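Local atomic coordinates of integral membrane indolylacetylinositol arabinosyltransferase EmbC (PDB entry 7BVE), a protein that probably polymerises arabinose into the arabinan of the mycobacterial cell wall, as a membrane-embedded arabinosyltransferase that binds ethambutol. Residues Ala65-Val70 against Thr144-Lys149; Val612-Ala617 against Met650-Ser655; Phe632-Ser637 against Val702-Gly707; Gln740-Gly745 against Tyr823-Ala828. One frame throughout, in Å; residues are numbered along the deposited sequence.

Overall arrangement
From the N terminus, contact 1 comes first: it pairs strand 67-71 with strand 140-145 and closes a loop of 73 residues within the concanavalin-like domain. The chain then runs through the membrane region to contact 2, where helices 602-619 and 647-668 pack together. Contact 3 opens in the loop between those two helices and closes on helix 688-710, so contacts 2 and 3 cross, their centres about 24 Å apart. Contact 4 follows in series and joins two loops of the C-terminal domain, its nearest atoms about 17 Å from those of contact 3. Contacts 1 and 2 lie on opposite sides of the chain's centre, with centres about 67 Å apart.

Contact 1: Ala65-Val70 against Thr144-Lys149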
loop_
_atom_site.group_PDB
_atom_site.type_symbol
_atom_site.label_atom_id
_atom_site.label_comp_id
_atom_site.label_asym_id
_atom_site.label_seq_id
_atom_site.Cartn_x
_atom_site.Cartn_y
_atom_site.Cartn_z
ATOM N N ALA A 65 32.150 -18.120 16.164
ATOM C CA ALA A 65 33.215 -19.002 15.729
ATOM C C ALA A 65 32.635 -20.371 15.423
ATOM O O ALA A 65 31.551 -20.718 15.890
ATOM C CB ALA A 65 34.295 -19.115 16.802
ATOM N N THR A 66 33.361 -21.158 14.636
ATOM C CA THR A 66 32.894 -22.510 14.358
ATOM C C THR A 66 33.187 -23.483 15.492
ATOM O O THR A 66 32.761 -24.637 15.418
ATOM C CB THR A 66 33.514 -23.027 13.057
ATOM O OG1 THR A 66 34.935 -23.106 13.194
ATOM C CG2 THR A 66 33.192 -22.099 11.917
ATOM N N ASP A 67 33.873 -23.038 16.539
ATOM C CA ASP A 67 34.400 -23.873 17.604
ATOM C C ASP A 67 34.836 -22.959 18.734
ATOM O O ASP A 67 35.318 -21.859 18.478
ATOM C CB ASP A 67 35.582 -24.704 17.096
ATOM C CG ASP A 67 36.180 -25.584 18.159
ATOM O OD1 ASP A 67 35.576 -26.620 18.486
ATOM O OD2 ASP A 67 37.266 -25.240 18.670
ATOM N N LEU A 68 34.660 -23.408 19.971
ATOM C CA LEU A 68 35.047 -22.621 21.131
ATOM C C LEU A 68 35.334 -23.564 22.284
ATOM O O LEU A 68 34.595 -24.520 22.505
ATOM C CB LEU A 68 33.956 -21.615 21.505
ATOM C CG LEU A 68 34.185 -20.692 22.699
ATOM C CD1 LEU A 68 35.422 -19.868 22.517
ATOM C CD2 LEU A 68 33.000 -19.787 22.859
ATOM N N THR A 69 36.420 -23.304 23.006
ATOM C CA THR A 69 36.855 -24.204 24.073
ATOM C C THR A 69 37.609 -23.390 25.115
ATOM O O THR A 69 38.693 -22.883 24.826
ATOM C CB THR A 69 37.734 -25.319 23.513
ATOM O OG1 THR A 69 36.974 -26.143 22.623
ATOM C CG2 THR A 69 38.295 -26.179 24.626
ATOM N N VAL A 70 37.054 -23.281 26.315
ATOM C CA VAL A 70 37.712 -22.590 27.414
ATOM C C VAL A 70 37.845 -23.558 28.585
ATOM O O VAL A 70 37.006 -24.440 28.777
ATOM C CB VAL A 70 36.950 -21.288 27.780
ATOM C CG1 VAL A 70 35.555 -21.556 28.217
ATOM C CG2 VAL A 70 37.670 -20.483 28.833
ATOM N N THR A 144 32.692 -26.189 26.320
ATOM C CA THR A 144 32.800 -26.432 24.890
ATOM C C THR A 144 31.518 -25.959 24.224
ATOM O O THR A 144 30.430 -26.142 24.767
ATOM C CB THR A 144 33.037 -27.923 24.601
ATOM O OG1 THR A 144 34.144 -28.396 25.372
ATOM C CG2 THR A 144 33.377 -28.150 23.153
ATOM N N ALA A 145 31.642 -25.331 23.056
ATOM C CA ALA A 145 30.478 -24.880 22.307
ATOM C C ALA A 145 30.599 -25.291 20.849
ATOM O O ALA A 145 31.669 -25.173 20.252
ATOM C CB ALA A 145 30.303 -23.369 22.400
ATOM N N HIS A 146 29.497 -25.779 20.281
ATOM C CA HIS A 146 29.429 -26.170 18.883
ATOM C C HIS A 146 28.071 -25.772 18.331
ATOM O O HIS A 146 27.247 -25.176 19.026
ATOM C CB HIS A 146 29.630 -27.673 18.691
ATOM C CG HIS A 146 30.980 -28.161 19.089
ATOM N ND1 HIS A 146 32.116 -27.876 18.365
ATOM C CD2 HIS A 146 31.375 -28.953 20.113
ATOM C CE1 HIS A 146 33.155 -28.451 18.938
ATOM N NE2 HIS A 146 32.734 -29.111 20.000
ATOM N N ALA A 147 27.822 -26.145 17.079
ATOM C CA ALA A 147 26.570 -25.805 16.415
ATOM C C ALA A 147 25.402 -26.673 16.850
ATOM O O ALA A 147 24.267 -26.373 16.475
ATOM C CB ALA A 147 26.742 -25.904 14.902
ATOM N N ASP A 148 25.646 -27.726 17.625
ATOM C CA ASP A 148 24.588 -28.635 18.042
ATOM C C ASP A 148 24.436 -28.714 19.557
ATOM O O ASP A 148 23.320 -28.893 20.053
ATOM C CB ASP A 148 24.846 -30.018 17.455
ATOM C CG ASP A 148 26.244 -30.510 17.722
ATOM O OD1 ASP A 148 27.053 -29.736 18.264
ATOM O OD2 ASP A 148 26.542 -31.673 17.387
ATOM N N LYS A 149 25.527 -28.571 20.307
ATOM C CA LYS A 149 25.426 -28.636 21.758
ATOM C C LYS A 149 26.513 -27.797 22.420
ATOM O O LYS A 149 27.626 -27.685 21.905
ATOM C CB LYS A 149 25.501 -30.087 22.251
ATOM C CG LYS A 149 26.793 -30.804 21.932
ATOM C CD LYS A 149 26.797 -32.203 22.502
ATOM C CE LYS A 149 28.109 -32.905 22.202
ATOM N NZ LYS A 149 28.146 -34.289 22.750
#
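Thr66 is tied to Thr203 by both its backbone and its hydroxyl, which hydrogen-bonds with Thr203 OG1. Thr66 O lies at the edge of the His146 ring, 4.4 Å from His146 ND1. Asp67 holds CG anti to its backbone N (chi1 180°), so that its side chain runs alongside that of His146 and points the same way. Asp67 OD1 comes 3.1 Å from His146 CE1, with carboxylate and imidazole planes 42° apart; the nearby carboxylate might favour a protonated ring, and two polar side chains suit this partly exposed place. Leu68 is the hydrogen-bonded partner of Ala145. Ala145 N gives a good bond to Leu68 O (3.1 Å, 162°), arriving above the carbonyl plane, whereas the return bond from Leu68 N to Ala145 O is weak at 3.5 Å. The same Leu68 O receives a CA-H contact from Thr144 CA at 3.5 Å. On the buried face Leu68 CB meets Ala145 CB at 4.1 Å, with Ala202 and Pro181 packing against the leucine. Thr69 turns to the other face beside Thr144, its OG1 4.2 Å from Thr144 CG2; two beta-branched side chains suit a non-hydrogen-bonded antiparallel pair. With Ser201 and Thr203 bonded to the strand's far edge, this is an interior strand of the antiparallel sheet of a concanavalin-like domain.

Contact 2: Val612-Ala617 against Met650-Ser655; sequences VLFVTA and MLLGLS
Apolar packing carries the contact between these antiparallel helices, whose axes approach to 8.3 Å at a crossing angle of -164°. Ala617 CB rests on Leu651 CB at 3.7 Å, and one turn away Leu613 CB faces Ser655 CB at 4.1 Å; in each pair a small residue meets a leucine, which lets the backbones come close. The two leucines extend CG anti to the carbonyl carbon and cross at about a right angle, CD2 of Leu613 lying 4.0 Å from CD2 of Leu651. The other branch of Leu613 reaches Leu654, and that of Leu651 leans on Thr616. On another side of the interface Leu652 CD1 sits at the edge of the Phe614 ring, 4.2 Å from its CD1. Such antiparallel neighbours belong to the multi-helix membrane region of a GT-C glycosyltransferase, and both helices are predicted to span the membrane. Trp498 of the second subunit packs on Ala617 and Leu652, and Met566 of that subunit on Phe614. Two hydroxyls have carbonyl partners: Ser655 OG bonds to Ala610 O across the interface, just before segment 612-617, and Thr616 OG1 turns back to Val612 O at 2.7 Å, a carbonyl that also accepts Thr616 N.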
loop_
_atom_site.group_PDB
_atom_site.type_symbol
_atom_site.label_atom_id
_atom_site.label_comp_id
_atom_site.label_asym_id
_atom_site.label_seq_id
_atom_site.Cartn_x
_atom_site.Cartn_y
_atom_site.Cartn_z
ATOM N N VAL A 612 -2.136 11.322 -23.954
ATOM C CA VAL A 612 -0.860 11.906 -23.536
ATOM C C VAL A 612 -1.072 12.930 -22.426
ATOM O O VAL A 612 -0.377 12.912 -21.400
ATOM C CB VAL A 612 -0.138 12.528 -24.745
ATOM C CG1 VAL A 612 1.075 13.295 -24.303
ATOM C CG2 VAL A 612 0.276 11.457 -25.715
ATOM N N LEU A 613 -2.055 13.820 -22.601
ATOM C CA LEU A 613 -2.365 14.806 -21.563
ATOM C C LEU A 613 -2.874 14.165 -20.279
ATOM O O LEU A 613 -2.615 14.684 -19.190
ATOM C CB LEU A 613 -3.389 15.811 -22.072
ATOM C CG LEU A 613 -2.925 16.864 -23.061
ATOM C CD1 LEU A 613 -4.114 17.582 -23.609
ATOM C CD2 LEU A 613 -2.040 17.829 -22.339
ATOM N N PHE A 614 -3.559 13.027 -20.373
ATOM C CA PHE A 614 -4.049 12.368 -19.167
ATOM C C PHE A 614 -2.919 11.740 -18.361
ATOM O O PHE A 614 -2.900 11.851 -17.129
ATOM C CB PHE A 614 -5.096 11.317 -19.515
ATOM C CG PHE A 614 -5.646 10.610 -18.318
ATOM C CD1 PHE A 614 -6.498 11.264 -17.450
ATOM C CD2 PHE A 614 -5.307 9.296 -18.054
ATOM C CE1 PHE A 614 -6.996 10.624 -16.343
ATOM C CE2 PHE A 614 -5.805 8.652 -16.946
ATOM C CZ PHE A 614 -6.650 9.317 -16.093
ATOM N N VAL A 615 -1.965 11.074 -19.022
ATOM C CA VAL A 615 -0.867 10.505 -18.234
ATOM C C VAL A 615 0.079 11.600 -17.741
ATOM O O VAL A 615 0.723 11.447 -16.690
ATOM C CB VAL A 615 -0.108 9.405 -19.005
ATOM C CG1 VAL A 615 -1.031 8.262 -19.357
ATOM C CG2 VAL A 615 0.573 9.945 -20.238
ATOM N N THR A 616 0.144 12.735 -18.441
ATOM C CA THR A 616 0.926 13.854 -17.926
ATOM C C THR A 616 0.246 14.489 -16.716
ATOM O O THR A 616 0.924 14.932 -15.785
ATOM C CB THR A 616 1.148 14.868 -19.041
ATOM O OG1 THR A 616 1.695 14.188 -20.172
ATOM C CG2 THR A 616 2.136 15.920 -18.622
ATOM N N ALA A 617 -1.091 14.520 -16.703
ATOM C CA ALA A 617 -1.828 14.954 -15.519
ATOM C C ALA A 617 -1.615 14.006 -14.351
ATOM O O ALA A 617 -1.515 14.438 -13.201
ATOM C CB ALA A 617 -3.315 15.045 -15.832
ATOM N N MET A 650 -5.238 21.451 -14.137
ATOM C CA MET A 650 -5.139 22.139 -15.419
ATOM C C MET A 650 -4.940 21.152 -16.562
ATOM O O MET A 650 -5.577 21.268 -17.619
ATOM C CB MET A 650 -3.985 23.133 -15.376
ATOM C CG MET A 650 -4.142 24.241 -14.361
ATOM S SD MET A 650 -2.649 25.246 -14.278
ATOM C CE MET A 650 -3.035 26.352 -12.934
ATOM N N LEU A 651 -4.078 20.154 -16.359
ATOM C CA LEU A 651 -3.863 19.164 -17.406
ATOM C C LEU A 651 -5.062 18.235 -17.567
ATOM O O LEU A 651 -5.345 17.792 -18.686
ATOM C CB LEU A 651 -2.586 18.385 -17.114
ATOM C CG LEU A 651 -1.275 19.148 -17.286
ATOM C CD1 LEU A 651 -0.149 18.383 -16.662
ATOM C CD2 LEU A 651 -0.990 19.360 -18.754
ATOM N N LEU A 652 -5.808 17.970 -16.488
ATOM C CA LEU A 652 -7.043 17.198 -16.618
ATOM C C LEU A 652 -8.107 17.970 -17.391
ATOM O O LEU A 652 -8.840 17.384 -18.200
ATOM C CB LEU A 652 -7.565 16.811 -15.240
ATOM C CG LEU A 652 -8.780 15.892 -15.214
ATOM C CD1 LEU A 652 -8.414 14.533 -15.744
ATOM C CD2 LEU A 652 -9.340 15.788 -13.823
ATOM N N GLY A 653 -8.199 19.283 -17.166
ATOM C CA GLY A 653 -9.124 20.093 -17.943
ATOM C C GLY A 653 -8.772 20.143 -19.416
ATOM O O GLY A 653 -9.654 20.084 -20.277
ATOM N N LEU A 654 -7.475 20.219 -19.727
ATOM C CA LEU A 654 -7.052 20.173 -21.126
ATOM C C LEU A 654 -7.329 18.811 -21.758
ATOM O O LEU A 654 -7.655 18.730 -22.948
ATOM C CB LEU A 654 -5.572 20.517 -21.238
ATOM C CG LEU A 654 -5.190 21.959 -20.933
ATOM C CD1 LEU A 654 -3.696 22.100 -20.910
ATOM C CD2 LEU A 654 -5.784 22.867 -21.976
ATOM N N SER A 655 -7.227 17.734 -20.975
ATOM C CA SER A 655 -7.536 16.403 -21.494
ATOM C C SER A 655 -9.019 16.253 -21.821
ATOM O O SER A 655 -9.384 15.679 -22.861
ATOM C CB SER A 655 -7.109 15.351 -20.481
ATOM O OG SER A 655 -7.455 14.062 -20.929
#

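Contact 3: Phe632-Ser637 against Val702-Gly707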
loop_
_atom_site.group_PDB
_atom_site.type_symbol
_atom_site.label_atom_id
_atom_site.label_comp_id
_atom_site.label_asym_id
_atom_site.label_seq_id
_atom_site.Cartn_x
_atom_site.Cartn_y
_atom_site.Cartn_z
ATOM N N PHE A 632 18.152 19.385 -1.396
ATOM C CA PHE A 632 18.405 20.683 -0.771
ATOM C C PHE A 632 18.058 21.791 -1.752
ATOM O O PHE A 632 18.726 21.964 -2.769
ATOM C CB PHE A 632 19.863 20.834 -0.342
ATOM C CG PHE A 632 20.267 20.021 0.858
ATOM C CD1 PHE A 632 19.364 19.243 1.555
ATOM C CD2 PHE A 632 21.561 20.110 1.333
ATOM C CE1 PHE A 632 19.760 18.525 2.659
ATOM C CE2 PHE A 632 21.956 19.403 2.444
ATOM C CZ PHE A 632 21.056 18.611 3.105
ATOM N N GLY A 633 17.027 22.572 -1.440
ATOM C CA GLY A 633 16.717 23.776 -2.183
ATOM C C GLY A 633 15.831 23.597 -3.392
ATOM O O GLY A 633 15.553 24.580 -4.083
ATOM N N VAL A 634 15.365 22.386 -3.656
ATOM C CA VAL A 634 14.632 22.081 -4.889
ATOM C C VAL A 634 13.201 22.590 -4.761
ATOM O O VAL A 634 12.589 22.424 -3.692
ATOM C CB VAL A 634 14.679 20.571 -5.152
ATOM C CG1 VAL A 634 13.833 20.162 -6.320
ATOM C CG2 VAL A 634 16.093 20.156 -5.407
ATOM N N PRO A 635 12.640 23.248 -5.781
ATOM C CA PRO A 635 11.250 23.707 -5.694
ATOM C C PRO A 635 10.243 22.570 -5.699
ATOM O O PRO A 635 10.375 21.605 -6.451
ATOM C CB PRO A 635 11.093 24.585 -6.936
ATOM C CG PRO A 635 12.158 24.156 -7.848
ATOM C CD PRO A 635 13.302 23.772 -6.985
ATOM N N TRP A 636 9.222 22.722 -4.850
ATOM C CA TRP A 636 8.113 21.783 -4.651
ATOM C C TRP A 636 8.584 20.401 -4.228
ATOM O O TRP A 636 7.976 19.396 -4.583
ATOM C CB TRP A 636 7.208 21.656 -5.878
ATOM C CG TRP A 636 6.545 22.910 -6.294
ATOM C CD1 TRP A 636 5.649 23.627 -5.578
ATOM C CD2 TRP A 636 6.588 23.507 -7.591
ATOM N NE1 TRP A 636 5.206 24.694 -6.306
ATOM C CE2 TRP A 636 5.760 24.633 -7.555
ATOM C CE3 TRP A 636 7.279 23.218 -8.767
ATOM C CZ2 TRP A 636 5.600 25.471 -8.646
ATOM C CZ3 TRP A 636 7.119 24.048 -9.843
ATOM C CH2 TRP A 636 6.287 25.159 -9.780
ATOM N N SER A 637 9.642 20.339 -3.427
ATOM C CA SER A 637 10.206 19.065 -3.015
ATOM C C SER A 637 9.425 18.399 -1.893
ATOM O O SER A 637 9.751 17.270 -1.524
ATOM C CB SER A 637 11.653 19.277 -2.599
ATOM O OG SER A 637 11.749 20.135 -1.483
ATOM N N VAL A 702 15.907 22.026 -15.022
ATOM C CA VAL A 702 15.765 23.358 -14.443
ATOM C C VAL A 702 15.476 23.290 -12.942
ATOM O O VAL A 702 15.931 24.155 -12.186
ATOM C CB VAL A 702 14.694 24.130 -15.243
ATOM C CG1 VAL A 702 14.293 25.421 -14.588
ATOM C CG2 VAL A 702 15.234 24.460 -16.606
ATOM N N SER A 703 14.802 22.237 -12.466
ATOM C CA SER A 703 14.527 22.143 -11.035
ATOM C C SER A 703 15.794 21.878 -10.231
ATOM O O SER A 703 16.005 22.494 -9.180
ATOM C CB SER A 703 13.483 21.067 -10.764
ATOM O OG SER A 703 14.009 19.783 -10.997
ATOM N N LEU A 704 16.683 21.014 -10.722
ATOM C CA LEU A 704 17.933 20.856 -9.967
ATOM C C LEU A 704 18.930 21.997 -10.172
ATOM O O LEU A 704 19.726 22.277 -9.265
ATOM C CB LEU A 704 18.582 19.512 -10.254
ATOM C CG LEU A 704 17.962 18.447 -9.353
ATOM C CD1 LEU A 704 18.424 17.125 -9.731
ATOM C CD2 LEU A 704 18.401 18.672 -7.939
ATOM N N THR A 705 18.876 22.715 -11.297
ATOM C CA THR A 705 19.713 23.907 -11.422
ATOM C C THR A 705 19.242 25.018 -10.484
ATOM O O THR A 705 20.060 25.718 -9.873
ATOM C CB THR A 705 19.723 24.378 -12.870
ATOM O OG1 THR A 705 20.096 23.286 -13.711
ATOM C CG2 THR A 705 20.728 25.474 -13.064
ATOM N N LEU A 706 17.924 25.161 -10.304
ATOM C CA LEU A 706 17.415 26.131 -9.338
ATOM C C LEU A 706 17.685 25.701 -7.906
ATOM O O LEU A 706 17.881 26.552 -7.038
ATOM C CB LEU A 706 15.923 26.360 -9.533
ATOM C CG LEU A 706 15.512 27.208 -10.719
ATOM C CD1 LEU A 706 14.015 27.212 -10.820
ATOM C CD2 LEU A 706 16.026 28.603 -10.512
ATOM N N GLY A 707 17.688 24.397 -7.635
ATOM C CA GLY A 707 18.106 23.931 -6.323
ATOM C C GLY A 707 19.557 24.252 -6.019
ATOM O O GLY A 707 19.913 24.531 -4.875
#
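The indole of Trp636, which does not itself touch segment 702-707, has Pro635 CB over one face, 4.3 Å above the plane and displaced toward the rim. The ring of Phe632, four residues earlier, leads away from segment 702-707 and forms a cation-pi interaction with Arg1035. Between these aromatics backbone and side chains share the contact. Gly633 has a positive phi (87°), a conformation easily taken up where there is no side chain, and Gly633 O receives a CA-H contact from Gly707 CA at 3.5 Å. Gly707 likewise has no side chain, so the loop can settle on the helix backbone, with Val634 CA only 4.2 Å from Gly707 CA. Val634 is the apolar anchor: with CG1 anti to the backbone N (chi1 174°), its side chain crosses that of Leu704 obliquely and Val634 CG2 meets Leu704 CD2 at 3.7 Å. Pro635 lays its CD 3.7 Å from Ser703 O, a carbonyl already bonded to Gly707 N, and its CD also skirts Leu706 CB. Proline suits this place because Val634 to Ser637 form a type II beta turn, whose second position has a phi near the value (-69°) to which the proline ring restricts it; Ser637 OG adds a weak bond to Val634 O. Ser703 OG is satisfied inside its own helix by Glu700 O. Asn624, in the loop after helix 602-619, binds the carbonyl of Pro635 and touches Val634 and Ser703, so that the loop leading on to helix 647-668 is pinned against helix 688-710.

Contact 4: Gln740-Gly745 against Tyr823-Ala828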
loop_
_atom_site.group_PDB
_atom_site.type_symbol
_atom_site.label_atom_id
_atom_site.label_comp_id
_atom_site.label_asym_id
_atom_site.label_seq_id
_atom_site.Cartn_x
_atom_site.Cartn_y
_atom_site.Cartn_z
ATOM N N GLN A 740 34.337 20.506 19.234
ATOM C CA GLN A 740 34.792 19.377 20.027
ATOM C C GLN A 740 34.424 19.563 21.490
ATOM O O GLN A 740 33.704 18.748 22.074
ATOM C CB GLN A 740 36.297 19.219 19.864
ATOM C CG GLN A 740 36.725 18.771 18.495
ATOM C CD GLN A 740 38.223 18.708 18.369
ATOM O OE1 GLN A 740 38.948 19.123 19.267
ATOM N NE2 GLN A 740 38.699 18.174 17.262
ATOM N N ASN A 741 34.907 20.641 22.097
ATOM C CA ASN A 741 34.666 20.922 23.506
ATOM C C ASN A 741 33.471 21.863 23.611
ATOM O O ASN A 741 33.547 23.017 23.187
ATOM C CB ASN A 741 35.909 21.539 24.138
ATOM C CG ASN A 741 35.873 21.508 25.646
ATOM O OD1 ASN A 741 34.947 20.966 26.244
ATOM N ND2 ASN A 741 36.880 22.103 26.273
ATOM N N ALA A 742 32.372 21.379 24.188
ATOM C CA ALA A 742 31.165 22.182 24.344
ATOM C C ALA A 742 31.186 23.064 25.582
ATOM O O ALA A 742 30.156 23.651 25.916
ATOM C CB ALA A 742 29.930 21.284 24.381
ATOM N N ASN A 743 32.322 23.175 26.268
ATOM C CA ASN A 743 32.454 24.004 27.457
ATOM C C ASN A 743 33.334 25.218 27.211
ATOM O O ASN A 743 33.777 25.862 28.165
ATOM C CB ASN A 743 33.029 23.187 28.611
ATOM C CG ASN A 743 32.155 22.025 28.991
ATOM O OD1 ASN A 743 32.545 20.869 28.843
ATOM N ND2 ASN A 743 30.962 22.322 29.486
ATOM N N ALA A 744 33.604 25.539 25.950
ATOM C CA ALA A 744 34.637 26.515 25.629
ATOM C C ALA A 744 34.099 27.943 25.622
ATOM O O ALA A 744 34.546 28.783 26.408
ATOM C CB ALA A 744 35.272 26.172 24.279
ATOM N N GLY A 745 33.140 28.229 24.748
ATOM C CA GLY A 745 32.728 29.602 24.547
ATOM C C GLY A 745 31.548 30.068 25.370
ATOM O O GLY A 745 30.654 30.727 24.840
ATOM N N TYR A 823 26.036 16.393 25.382
ATOM C CA TYR A 823 27.112 16.985 24.590
ATOM C C TYR A 823 28.390 17.228 25.390
ATOM O O TYR A 823 29.226 18.044 24.990
ATOM C CB TYR A 823 26.665 18.289 23.912
ATOM C CG TYR A 823 25.460 18.124 23.018
ATOM C CD1 TYR A 823 25.518 17.350 21.880
ATOM C CD2 TYR A 823 24.287 18.808 23.279
ATOM C CE1 TYR A 823 24.426 17.198 21.058
ATOM C CE2 TYR A 823 23.191 18.671 22.456
ATOM C CZ TYR A 823 23.269 17.867 21.350
ATOM O OH TYR A 823 22.186 17.727 20.524
ATOM N N GLY A 824 28.564 16.536 26.510
ATOM C CA GLY A 824 29.761 16.693 27.307
ATOM C C GLY A 824 29.833 17.987 28.083
ATOM O O GLY A 824 30.921 18.553 28.232
ATOM N N LEU A 825 28.702 18.475 28.577
ATOM C CA LEU A 825 28.684 19.696 29.369
ATOM C C LEU A 825 29.047 19.369 30.811
ATOM O O LEU A 825 28.534 18.403 31.381
ATOM C CB LEU A 825 27.313 20.357 29.290
ATOM C CG LEU A 825 26.920 20.994 27.966
ATOM C CD1 LEU A 825 25.457 21.360 27.992
ATOM C CD2 LEU A 825 27.758 22.224 27.737
ATOM N N ASN A 826 29.928 20.168 31.393
ATOM C CA ASN A 826 30.414 19.938 32.745
ATOM C C ASN A 826 29.331 20.303 33.755
ATOM O O ASN A 826 28.887 21.459 33.776
ATOM C CB ASN A 826 31.663 20.779 32.988
ATOM C CG ASN A 826 32.452 20.324 34.193
ATOM O OD1 ASN A 826 32.105 19.344 34.846
ATOM N ND2 ASN A 826 33.522 21.045 34.499
ATOM N N PRO A 827 28.880 19.367 34.601
ATOM C CA PRO A 827 27.843 19.710 35.586
ATOM C C PRO A 827 28.324 20.637 36.684
ATOM O O PRO A 827 27.495 21.307 37.312
ATOM C CB PRO A 827 27.440 18.346 36.160
ATOM C CG PRO A 827 27.883 17.356 35.147
ATOM C CD PRO A 827 29.140 17.919 34.575
ATOM N N ALA A 828 29.630 20.705 36.930
ATOM C CA ALA A 828 30.168 21.575 37.964
ATOM C C ALA A 828 30.308 23.024 37.519
ATOM O O ALA A 828 30.733 23.857 38.323
ATOM C CB ALA A 828 31.528 21.055 38.429
#
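Two loops of the C-terminal domain meet here, one of them a type I beta turn running from Asn741 to Ala744. At the centre, Ala742 points its methyl group to the other loop: CB lies 3.4 Å from Tyr823 O and 4.1 Å from Leu825 CD2. A side chain as small as alanine allows the turn to sit close to the opposing backbone. Leu825 holds CG anti to its carbonyl carbon (chi1 -70°), which carries CD2 alongside the turn, 3.3 Å from Ala742 O. It is a buried apolar residue, with Met746 and Arg944 also packing on it. Asn743 adds a polar arm, its CG likewise anti to the carbonyl carbon, so that the carboxamide comes up to the backbone of Gly824 and Asn826. Asn743 CG is 3.8 Å both from Gly824 O and from Asn826 N, so the end of the side chain faces a peptide oxygen and a peptide nitrogen together, a place that suits an amide.

In the next shell, Tyr823 and Gly824 both have positive phi, easy for Gly824 and less common for a residue with a side chain such as Tyr823, and the path they set brings Leu825 round to the turn. The phenol ring of Tyr823 leads off to Ser1024 and Pro1026 of strand 1020-1029, linking this loop to the mixed sheet. Arg944 makes a weak hydrogen bond to Ala742 O, and Gly745 pairs through its backbone with Ile945, so the turn is also held by these two residues. Within the turn Asn741 sets up an Asx turn, its OD1 accepting a weak bond from Asn743 N at 3.4 Å and 153°.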